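Local structure of Lmo0325 protein (Listeria monocytogenes EGD-e, 4RYK) at residues F174-Q179 against Q217-Y222; R165-G170 against I180-I185; E213-N218 against N250-A255. The protein is a putative transcriptional regulator of the Rgg type that probably binds DNA through a helix-turn-helix domain joined to a C-terminal all-helical repeat domain. One frame throughout, in Å; residues are numbered along the deposited sequence.

Contact 1 of 3, residues F174-Q179 against Q217-Y222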
loop_
_atom_site.group_PDB
_atom_site.type_symbol
_atom_site.label_atom_id
_atom_site.label_comp_id
_atom_site.label_asym_id
_atom_site.label_seq_id
_atom_site.Cartn_x
_atom_site.Cartn_y
_atom_site.Cartn_z
ATOM N N PHE A 174 7.967 29.243 2.979
ATOM C CA PHE A 174 7.026 30.166 2.354
ATOM C C PHE A 174 6.365 31.050 3.392
ATOM O O PHE A 174 6.177 30.635 4.525
ATOM C CB PHE A 174 5.950 29.402 1.619
ATOM C CG PHE A 174 6.456 28.233 0.809
ATOM C CD1 PHE A 174 7.474 28.388 -0.103
ATOM C CD2 PHE A 174 5.872 27.000 0.946
ATOM C CE1 PHE A 174 7.906 27.312 -0.864
ATOM C CE2 PHE A 174 6.321 25.900 0.222
ATOM C CZ PHE A 174 7.342 26.073 -0.703
ATOM N N GLU A 175 5.973 32.254 2.989
ATOM C CA GLU A 175 5.093 33.074 3.822
ATOM C C GLU A 175 3.764 32.358 4.048
ATOM O O GLU A 175 3.332 31.500 3.250
ATOM C CB GLU A 175 4.776 34.396 3.133
ATOM C CG GLU A 175 6.003 35.177 2.743
ATOM C CD GLU A 175 5.656 36.518 2.141
ATOM O OE1 GLU A 175 4.880 36.552 1.140
ATOM O OE2 GLU A 175 6.163 37.528 2.679
ATOM N N GLU A 176 3.093 32.758 5.112
ATOM C CA GLU A 176 1.863 32.134 5.520
ATOM C C GLU A 176 0.809 32.170 4.436
ATOM O O GLU A 176 0.124 31.180 4.224
ATOM C CB GLU A 176 1.320 32.770 6.779
ATOM C CG GLU A 176 0.173 31.958 7.371
ATOM C CD GLU A 176 -0.190 32.376 8.803
ATOM O OE1 GLU A 176 0.589 33.103 9.458
ATOM O OE2 GLU A 176 -1.261 31.976 9.294
ATOM N N GLU A 177 0.690 33.282 3.719
ATOM C CA GLU A 177 -0.337 33.365 2.703
ATOM C C GLU A 177 -0.123 32.303 1.627
ATOM O O GLU A 177 -1.057 31.713 1.128
ATOM C CB GLU A 177 -0.340 34.741 2.052
ATOM C CG GLU A 177 -1.541 34.973 1.175
ATOM C CD GLU A 177 -1.388 36.227 0.282
ATOM O OE1 GLU A 177 -0.675 37.226 0.647
ATOM O OE2 GLU A 177 -1.970 36.167 -0.829
ATOM N N VAL A 178 1.141 32.101 1.286
ATOM C CA VAL A 178 1.551 31.198 0.236
ATOM C C VAL A 178 1.402 29.748 0.752
ATOM O O VAL A 178 0.958 28.887 0.039
ATOM C CB VAL A 178 3.026 31.500 -0.104
ATOM C CG1 VAL A 178 3.589 30.514 -1.094
ATOM C CG2 VAL A 178 3.181 32.907 -0.665
ATOM N N GLN A 179 1.793 29.501 1.991
ATOM C CA GLN A 179 1.581 28.188 2.605
ATOM C C GLN A 179 0.129 27.806 2.514
ATOM O O GLN A 179 -0.182 26.702 2.111
ATOM C CB GLN A 179 1.954 28.180 4.054
ATOM C CG GLN A 179 3.442 28.351 4.293
ATOM C CD GLN A 179 3.768 28.508 5.777
ATOM O OE1 GLN A 179 2.996 29.081 6.528
ATOM N NE2 GLN A 179 4.907 27.996 6.191
ATOM N N GLN A 217 2.681 26.153 17.248
ATOM C CA GLN A 217 2.512 27.583 17.025
ATOM C C GLN A 217 1.201 28.144 17.549
ATOM O O GLN A 217 0.879 29.277 17.246
ATOM C CB GLN A 217 2.521 27.884 15.559
ATOM C CG GLN A 217 3.812 27.551 14.884
ATOM C CD GLN A 217 3.696 27.827 13.407
ATOM O OE1 GLN A 217 2.849 28.613 12.968
ATOM N NE2 GLN A 217 4.514 27.164 12.631
ATOM N N ASN A 218 0.402 27.344 18.247
ATOM C CA ASN A 218 -0.808 27.853 18.835
ATOM C C ASN A 218 -1.804 28.432 17.832
ATOM O O ASN A 218 -2.520 29.388 18.147
ATOM C CB ASN A 218 -0.450 28.936 19.852
ATOM C CG ASN A 218 -1.523 29.127 20.871
ATOM O OD1 ASN A 218 -2.128 28.170 21.312
ATOM N ND2 ASN A 218 -1.781 30.364 21.235
ATOM N N LYS A 219 -1.853 27.857 16.634
ATOM C CA LYS A 219 -2.862 28.220 15.655
ATOM C C LYS A 219 -3.899 27.142 15.695
ATOM O O LYS A 219 -3.876 26.213 14.871
ATOM C CB LYS A 219 -2.232 28.294 14.290
ATOM C CG LYS A 219 -1.152 29.363 14.190
ATOM C CD LYS A 219 -0.954 29.761 12.738
ATOM C CE LYS A 219 -0.141 31.046 12.626
ATOM N NZ LYS A 219 1.288 30.676 12.459
ATOM N N ILE A 220 -4.772 27.228 16.686
ATOM C CA ILE A 220 -5.663 26.127 17.063
ATOM C C ILE A 220 -6.856 25.916 16.107
ATOM O O ILE A 220 -7.243 24.756 15.819
ATOM C CB ILE A 220 -6.090 26.273 18.536
ATOM C CG1 ILE A 220 -4.843 26.250 19.426
ATOM C CG2 ILE A 220 -7.008 25.134 18.970
ATOM C CD1 ILE A 220 -3.926 25.044 19.242
ATOM N N ASN A 221 -7.392 27.007 15.568
ATOM C CA ASN A 221 -8.399 26.904 14.497
ATOM C C ASN A 221 -7.867 26.085 13.332
ATOM O O ASN A 221 -8.522 25.193 12.852
ATOM C CB ASN A 221 -8.800 28.273 13.964
ATOM C CG ASN A 221 -9.480 29.119 15.013
ATOM O OD1 ASN A 221 -9.956 28.598 16.030
ATOM N ND2 ASN A 221 -9.536 30.434 14.782
ATOM N N TYR A 222 -6.675 26.434 12.878
ATOM C CA TYR A 222 -6.067 25.745 11.763
ATOM C C TYR A 222 -5.708 24.297 12.123
ATOM O O TYR A 222 -5.857 23.410 11.299
ATOM C CB TYR A 222 -4.831 26.511 11.305
ATOM C CG TYR A 222 -5.098 27.823 10.576
ATOM C CD1 TYR A 222 -6.389 28.230 10.226
ATOM C CD2 TYR A 222 -4.034 28.630 10.192
ATOM C CE1 TYR A 222 -6.596 29.420 9.548
ATOM C CE2 TYR A 222 -4.230 29.813 9.512
ATOM C CZ TYR A 222 -5.511 30.205 9.185
ATOM O OH TYR A 222 -5.697 31.405 8.496
HETATM O O HOH W 1 -3.028 33.258 8.043
#
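Glu176 lays its carboxylate against the end of the Lys219 side chain, with OE2 3.6 Å from Lys219 CE. The two chains reach toward each other from opposite directions. Its first torsion (chi1 -169°) swings CG away from the backbone N and, with the next bond extended, Glu176 spans the gap between helix 176-193 and the start of helix 220-235. The charges pair only loosely: Glu176 OE1 lies 3.9 Å from Lys219 NZ, a long salt bridge. A bend at the last Lys219 torsion (chi4 94°) turns the ammonium group toward Gln217, and NZ donates to Gln217 OE1 at 2.6 Å, nearly in line with the C=O bond. Glu176 OE2 also meets the edge of the Tyr222 ring, 3.7 Å from CE2 and near the ring plane, while the carboxylate itself stands 83° to that ring. A water close by bonds weakly to Glu176 OE2 and also reaches Tyr222 OH at 3.3 Å. The Tyr222 and Lys219 side chains also rest on Leu214 of helix 197-216. In this surface packing within the Rgg-type C-terminal domain, the long ion pair suggests a loose electrostatic attraction, to which the weakly bound water probably adds little.

Contact 2 of 3, residues R165-G170 against I180-I185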
loop_
_atom_site.group_PDB
_atom_site.type_symbol
_atom_site.label_atom_id
_atom_site.label_comp_id
_atom_site.label_asym_id
_atom_site.label_seq_id
_atom_site.Cartn_x
_atom_site.Cartn_y
_atom_site.Cartn_z
ATOM N N ARG A 165 5.145 15.732 -1.872
ATOM C CA ARG A 165 6.424 15.510 -1.172
ATOM C C ARG A 165 7.275 16.767 -1.132
ATOM O O ARG A 165 7.891 17.065 -0.134
ATOM C CB ARG A 165 7.189 14.427 -1.896
ATOM C CG ARG A 165 6.556 13.075 -1.719
ATOM C CD ARG A 165 7.067 12.197 -2.823
ATOM N NE ARG A 165 6.693 10.887 -2.461
ATOM C CZ ARG A 165 6.110 9.986 -3.205
ATOM N NH1 ARG A 165 5.842 10.128 -4.546
ATOM N NH2 ARG A 165 5.866 8.858 -2.549
ATOM N N ILE A 166 7.305 17.516 -2.226
ATOM C CA ILE A 166 8.087 18.735 -2.243
ATOM C C ILE A 166 7.557 19.707 -1.179
ATOM O O ILE A 166 8.319 20.240 -0.358
ATOM C CB ILE A 166 8.090 19.367 -3.637
ATOM C CG1 ILE A 166 8.980 18.562 -4.586
ATOM C CG2 ILE A 166 8.600 20.802 -3.540
ATOM C CD1 ILE A 166 8.725 18.839 -6.048
ATOM N N PHE A 167 6.233 19.888 -1.174
ATOM C CA PHE A 167 5.558 20.801 -0.282
ATOM C C PHE A 167 5.891 20.427 1.116
ATOM O O PHE A 167 6.187 21.299 1.953
ATOM C CB PHE A 167 4.056 20.697 -0.424
ATOM C CG PHE A 167 3.304 21.601 0.459
ATOM C CD1 PHE A 167 3.544 22.965 0.422
ATOM C CD2 PHE A 167 2.302 21.128 1.254
ATOM C CE1 PHE A 167 2.800 23.836 1.200
ATOM C CE2 PHE A 167 1.553 21.989 2.028
ATOM C CZ PHE A 167 1.812 23.330 2.017
ATOM N N SER A 168 5.864 19.143 1.397
ATOM C CA SER A 168 6.087 18.786 2.758
ATOM C C SER A 168 7.545 19.082 3.235
ATOM O O SER A 168 7.724 19.303 4.415
ATOM C CB SER A 168 5.682 17.354 3.016
ATOM O OG SER A 168 6.735 16.571 2.589
ATOM N N ASN A 169 8.557 19.150 2.355
ATOM C CA ASN A 169 9.895 19.655 2.772
ATOM C C ASN A 169 10.019 21.169 2.750
ATOM O O ASN A 169 10.744 21.770 3.534
ATOM C CB ASN A 169 11.006 19.144 1.846
ATOM C CG ASN A 169 11.292 17.711 2.054
ATOM O OD1 ASN A 169 12.299 17.336 2.668
ATOM N ND2 ASN A 169 10.402 16.886 1.582
ATOM N N GLY A 170 9.363 21.776 1.783
ATOM C CA GLY A 170 9.507 23.180 1.562
ATOM C C GLY A 170 8.649 24.085 2.431
ATOM O O GLY A 170 8.779 25.324 2.339
ATOM N N ILE A 180 -0.774 28.725 2.846
ATOM C CA ILE A 180 -2.216 28.439 2.793
ATOM C C ILE A 180 -2.730 28.200 1.394
ATOM O O ILE A 180 -3.519 27.270 1.162
ATOM C CB ILE A 180 -3.000 29.562 3.464
ATOM C CG1 ILE A 180 -2.763 29.483 4.982
ATOM C CG2 ILE A 180 -4.488 29.495 3.114
ATOM C CD1 ILE A 180 -3.075 30.788 5.703
ATOM N N HIS A 181 -2.299 29.038 0.460
ATOM C CA HIS A 181 -2.637 28.865 -0.937
ATOM C C HIS A 181 -2.159 27.494 -1.474
ATOM O O HIS A 181 -2.893 26.795 -2.155
ATOM C CB HIS A 181 -2.043 30.028 -1.779
ATOM C CG HIS A 181 -2.145 29.818 -3.261
ATOM N ND1 HIS A 181 -3.242 30.201 -4.006
ATOM C CD2 HIS A 181 -1.282 29.242 -4.141
ATOM C CE1 HIS A 181 -3.050 29.886 -5.276
ATOM N NE2 HIS A 181 -1.865 29.314 -5.387
ATOM N N PHE A 182 -0.938 27.110 -1.178
ATOM C CA PHE A 182 -0.459 25.804 -1.624
ATOM C C PHE A 182 -1.249 24.651 -0.960
ATOM O O PHE A 182 -1.583 23.669 -1.604
ATOM C CB PHE A 182 1.045 25.606 -1.339
ATOM C CG PHE A 182 1.966 26.368 -2.242
ATOM C CD1 PHE A 182 1.630 26.691 -3.545
ATOM C CD2 PHE A 182 3.199 26.729 -1.793
ATOM C CE1 PHE A 182 2.496 27.398 -4.369
ATOM C CE2 PHE A 182 4.063 27.462 -2.597
ATOM C CZ PHE A 182 3.718 27.796 -3.887
ATOM N N TYR A 183 -1.503 24.771 0.330
ATOM C CA TYR A 183 -2.348 23.852 1.041
ATOM C C TYR A 183 -3.718 23.632 0.367
ATOM O O TYR A 183 -4.152 22.479 0.186
ATOM C CB TYR A 183 -2.509 24.328 2.499
ATOM C CG TYR A 183 -3.476 23.493 3.321
ATOM C CD1 TYR A 183 -3.043 22.373 3.978
ATOM C CD2 TYR A 183 -4.810 23.842 3.466
ATOM C CE1 TYR A 183 -3.926 21.602 4.724
ATOM C CE2 TYR A 183 -5.684 23.075 4.223
ATOM C CZ TYR A 183 -5.230 21.954 4.844
ATOM O OH TYR A 183 -6.055 21.140 5.599
ATOM N N GLN A 184 -4.389 24.720 -0.018
ATOM C CA GLN A 184 -5.653 24.616 -0.752
ATOM C C GLN A 184 -5.461 23.869 -2.081
ATOM O O GLN A 184 -6.204 22.975 -2.393
ATOM C CB GLN A 184 -6.325 25.985 -0.926
ATOM C CG GLN A 184 -6.911 26.474 0.393
ATOM C CD GLN A 184 -7.339 27.950 0.401
ATOM O OE1 GLN A 184 -7.222 28.701 -0.594
ATOM N NE2 GLN A 184 -7.840 28.384 1.554
ATOM N N ILE A 185 -4.423 24.136 -2.827
ATOM C CA ILE A 185 -4.179 23.313 -4.030
ATOM C C ILE A 185 -3.929 21.827 -3.721
ATOM O O ILE A 185 -4.467 20.957 -4.404
ATOM C CB ILE A 185 -2.962 23.823 -4.787
ATOM C CG1 ILE A 185 -3.079 25.322 -5.088
ATOM C CG2 ILE A 185 -2.743 23.018 -6.048
ATOM C CD1 ILE A 185 -3.873 25.676 -6.312
#
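Segments 165-170 and 180-185 run in roughly opposite directions, on helices 161-170 and 176-193, and come nearest at Phe167 and Phe182, whose CA atoms are 7.9 Å apart. Consecutive in the chain and joined by a short loop, the helices form an antiparallel helical hairpin within the Rgg C-terminal domain, whose family falls in the TPR clan. Phe167 carries the contact. A chi1 of 180° sets its ring opposite the backbone N and sends it across to the neighbouring helix, where CE1 lies 3.6 Å from Phe182 CB. That approach is oblique to the Phe167 ring. The Phe182 ring turns away from this meeting point, and Phe167 CE1 comes to its edge, near the ring plane, 4.2 Å from CD2. One residue on along helix 176-193, Tyr183 N lies 4.0 Å from Phe167 CZ; the rim of the ring thus meets backbone, with Tyr183 CB only loosely touched at 4.5 Å from CZ. The aromatic cluster extends beyond the pair: Phe167 packs edge-to-face with Trp159, and Phe182 does so with Phe174. Leu206 of helix 197-216 also touches Phe167, while Leu153 of helix 143-153 reaches Phe182, which buries the Phe167-Phe182 meeting point. Near the end of helix 161-170, Arg165 O accepts two side-chain hydrogen bonds from opposite faces of its carbonyl plane, one from Ser168 OG at 3.0 Å and one from Asn169 ND2, also at 3.0 Å.

Contact 3 of 3, residues E213-N218 against N250-A255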
loop_
_atom_site.group_PDB
_atom_site.type_symbol
_atom_site.label_atom_id
_atom_site.label_comp_id
_atom_site.label_asym_id
_atom_site.label_seq_id
_atom_site.Cartn_x
_atom_site.Cartn_y
_atom_site.Cartn_z
ATOM N N GLU A 213 2.785 20.986 13.840
ATOM C CA GLU A 213 3.428 22.318 13.755
ATOM C C GLU A 213 2.464 23.439 14.107
ATOM O O GLU A 213 2.856 24.448 14.702
ATOM C CB GLU A 213 4.051 22.546 12.376
ATOM C CG GLU A 213 5.137 23.619 12.381
ATOM C CD GLU A 213 6.315 23.202 13.245
ATOM O OE1 GLU A 213 7.004 22.217 12.879
ATOM O OE2 GLU A 213 6.510 23.817 14.312
ATOM N N LEU A 214 1.194 23.267 13.760
ATOM C CA LEU A 214 0.207 24.282 14.062
ATOM C C LEU A 214 -0.076 24.328 15.538
ATOM O O LEU A 214 -0.271 25.420 16.115
ATOM C CB LEU A 214 -1.089 24.051 13.321
ATOM C CG LEU A 214 -0.900 24.322 11.848
ATOM C CD1 LEU A 214 -2.047 23.689 11.079
ATOM C CD2 LEU A 214 -0.732 25.819 11.570
ATOM N N ILE A 215 -0.103 23.163 16.161
ATOM C CA ILE A 215 -0.337 23.141 17.604
ATOM C C ILE A 215 0.779 23.925 18.293
ATOM O O ILE A 215 0.509 24.903 18.983
ATOM C CB ILE A 215 -0.466 21.718 18.161
ATOM C CG1 ILE A 215 -1.792 21.090 17.704
ATOM C CG2 ILE A 215 -0.414 21.721 19.684
ATOM C CD1 ILE A 215 -1.870 19.603 17.957
ATOM N N ILE A 216 2.020 23.526 18.036
ATOM C CA ILE A 216 3.209 24.195 18.569
ATOM C C ILE A 216 3.185 25.688 18.382
ATOM O O ILE A 216 3.623 26.409 19.257
ATOM C CB ILE A 216 4.498 23.616 17.949
ATOM C CG1 ILE A 216 4.825 22.282 18.637
ATOM C CG2 ILE A 216 5.672 24.584 18.076
ATOM C CD1 ILE A 216 5.781 21.398 17.872
ATOM N N GLN A 217 2.681 26.153 17.248
ATOM C CA GLN A 217 2.512 27.583 17.025
ATOM C C GLN A 217 1.201 28.144 17.549
ATOM O O GLN A 217 0.879 29.277 17.246
ATOM C CB GLN A 217 2.521 27.884 15.559
ATOM C CG GLN A 217 3.812 27.551 14.884
ATOM C CD GLN A 217 3.696 27.827 13.407
ATOM O OE1 GLN A 217 2.849 28.613 12.968
ATOM N NE2 GLN A 217 4.514 27.164 12.631
ATOM N N ASN A 218 0.402 27.344 18.247
ATOM C CA ASN A 218 -0.808 27.853 18.835
ATOM C C ASN A 218 -1.804 28.432 17.832
ATOM O O ASN A 218 -2.520 29.388 18.147
ATOM C CB ASN A 218 -0.450 28.936 19.852
ATOM C CG ASN A 218 -1.523 29.127 20.871
ATOM O OD1 ASN A 218 -2.128 28.170 21.312
ATOM N ND2 ASN A 218 -1.781 30.364 21.235
ATOM N N ASN A 250 -5.689 10.332 17.133
ATOM C CA ASN A 250 -6.148 10.311 18.515
ATOM C C ASN A 250 -5.214 11.097 19.426
ATOM O O ASN A 250 -5.699 11.826 20.305
ATOM C CB ASN A 250 -6.309 8.895 19.083
ATOM C CG ASN A 250 -7.570 8.177 18.582
ATOM O OD1 ASN A 250 -8.485 8.783 18.028
ATOM N ND2 ASN A 250 -7.620 6.869 18.808
ATOM N N TYR A 251 -3.893 10.938 19.236
ATOM C CA TYR A 251 -2.927 11.718 19.977
ATOM C C TYR A 251 -3.166 13.244 19.812
ATOM O O TYR A 251 -3.297 13.984 20.785
ATOM C CB TYR A 251 -1.483 11.379 19.579
ATOM C CG TYR A 251 -0.546 12.277 20.341
ATOM C CD1 TYR A 251 -0.178 13.511 19.833
ATOM C CD2 TYR A 251 -0.084 11.912 21.603
ATOM C CE1 TYR A 251 0.634 14.380 20.565
ATOM C CE2 TYR A 251 0.716 12.746 22.344
ATOM C CZ TYR A 251 1.075 13.992 21.834
ATOM O OH TYR A 251 1.879 14.806 22.602
ATOM N N TYR A 252 -3.203 13.716 18.580
ATOM C CA TYR A 252 -3.390 15.159 18.354
ATOM C C TYR A 252 -4.756 15.722 18.806
ATOM O O TYR A 252 -4.833 16.874 19.235
ATOM C CB TYR A 252 -3.052 15.540 16.896
ATOM C CG TYR A 252 -1.566 15.445 16.615
ATOM C CD1 TYR A 252 -0.656 16.255 17.294
ATOM C CD2 TYR A 252 -1.067 14.571 15.675
ATOM C CE1 TYR A 252 0.704 16.179 17.048
ATOM C CE2 TYR A 252 0.305 14.472 15.423
ATOM C CZ TYR A 252 1.179 15.253 16.124
ATOM O OH TYR A 252 2.527 15.167 15.885
ATOM N N GLN A 253 -5.809 14.915 18.770
ATOM C CA GLN A 253 -7.134 15.335 19.242
ATOM C C GLN A 253 -7.013 15.555 20.755
ATOM O O GLN A 253 -7.561 16.524 21.325
ATOM C CB GLN A 253 -8.201 14.295 18.904
ATOM C CG GLN A 253 -9.610 14.624 19.385
ATOM C CD GLN A 253 -10.116 15.966 18.854
ATOM O OE1 GLN A 253 -10.749 15.999 17.819
ATOM N NE2 GLN A 253 -9.778 17.077 19.526
ATOM N N GLY A 254 -6.214 14.696 21.388
ATOM C CA GLY A 254 -5.936 14.826 22.807
ATOM C C GLY A 254 -5.268 16.147 23.125
ATOM O O GLY A 254 -5.696 16.870 24.005
ATOM N N ALA A 255 -4.230 16.466 22.372
ATOM C CA ALA A 255 -3.472 17.690 22.596
ATOM C C ALA A 255 -4.359 18.925 22.399
ATOM O O ALA A 255 -4.318 19.860 23.188
ATOM C CB ALA A 255 -2.294 17.735 21.626
#
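The segments 213-218 and 250-255 lie on helices that head in broadly the same sense, with Ile215 CA and Ala255 CA 8.0 Å apart at their closest. Ile215 does all the touching from its side. Its CG1 branch sits beside the backbone N, and a nearly extended second torsion (chi2 168°) carries CD1 out to the other helix. There CD1 comes 3.6 Å from Tyr252 CD1, obliquely to the ring, and 4.1 Å from Ala255 CB; the methyl thus fits beside two residues separated by just under one helical turn. Within the second helix, Tyr251 CD1 lies 3.8 Å above one face of the Tyr252 ring, offset toward its rim. At the polar end, Tyr252 OH is hydrogen-bonded to Asp212 OD2, which ties the ring back to helix 197-216 one turn before Ile215. Phe296 of helix 283-300 and Ala223 of helix 220-235 also touch Ile215. Helix 197-216 ends just beyond in a Schellman motif with Asn218 as its C-prime residue, where Asn218 N bonds to Ile215 O at 2.6 Å. Across the dimer, Asn250 bonds to Glu279 and His281 of the second subunit. Packing of helix 197-216 on helix 243-259, two helices on and in broadly the same sense, is consistent with a TPR-like alpha-alpha superhelix.

The three contacts follow neighbouring helices through the C-terminal domain. Contacts 1 and 2 share helix 176-193 and have centres about 12 Å apart; they touch where Tyr222 OH lies 3.9 Å from Ile180 CD1 and Gln179 O lies 3.9 Å from Phe167 CZ. Contacts 1 and 3, about 13 Å between centres, have Gln217 and Asn218 in common, and Lys219 N lies 3.0 Å from Leu214 O, a probable hydrogen bond. Contacts 2 and 3 do not touch, their nearest atoms being about 7 Å apart. Bound PEG, probably from crystallisation, lies about 4 Å from the side chains of both Tyr222 (contact 1) and Tyr183 (contact 2). The glycan pocket, Thr30 to Ser34, belongs to the helix-turn-helix region instead.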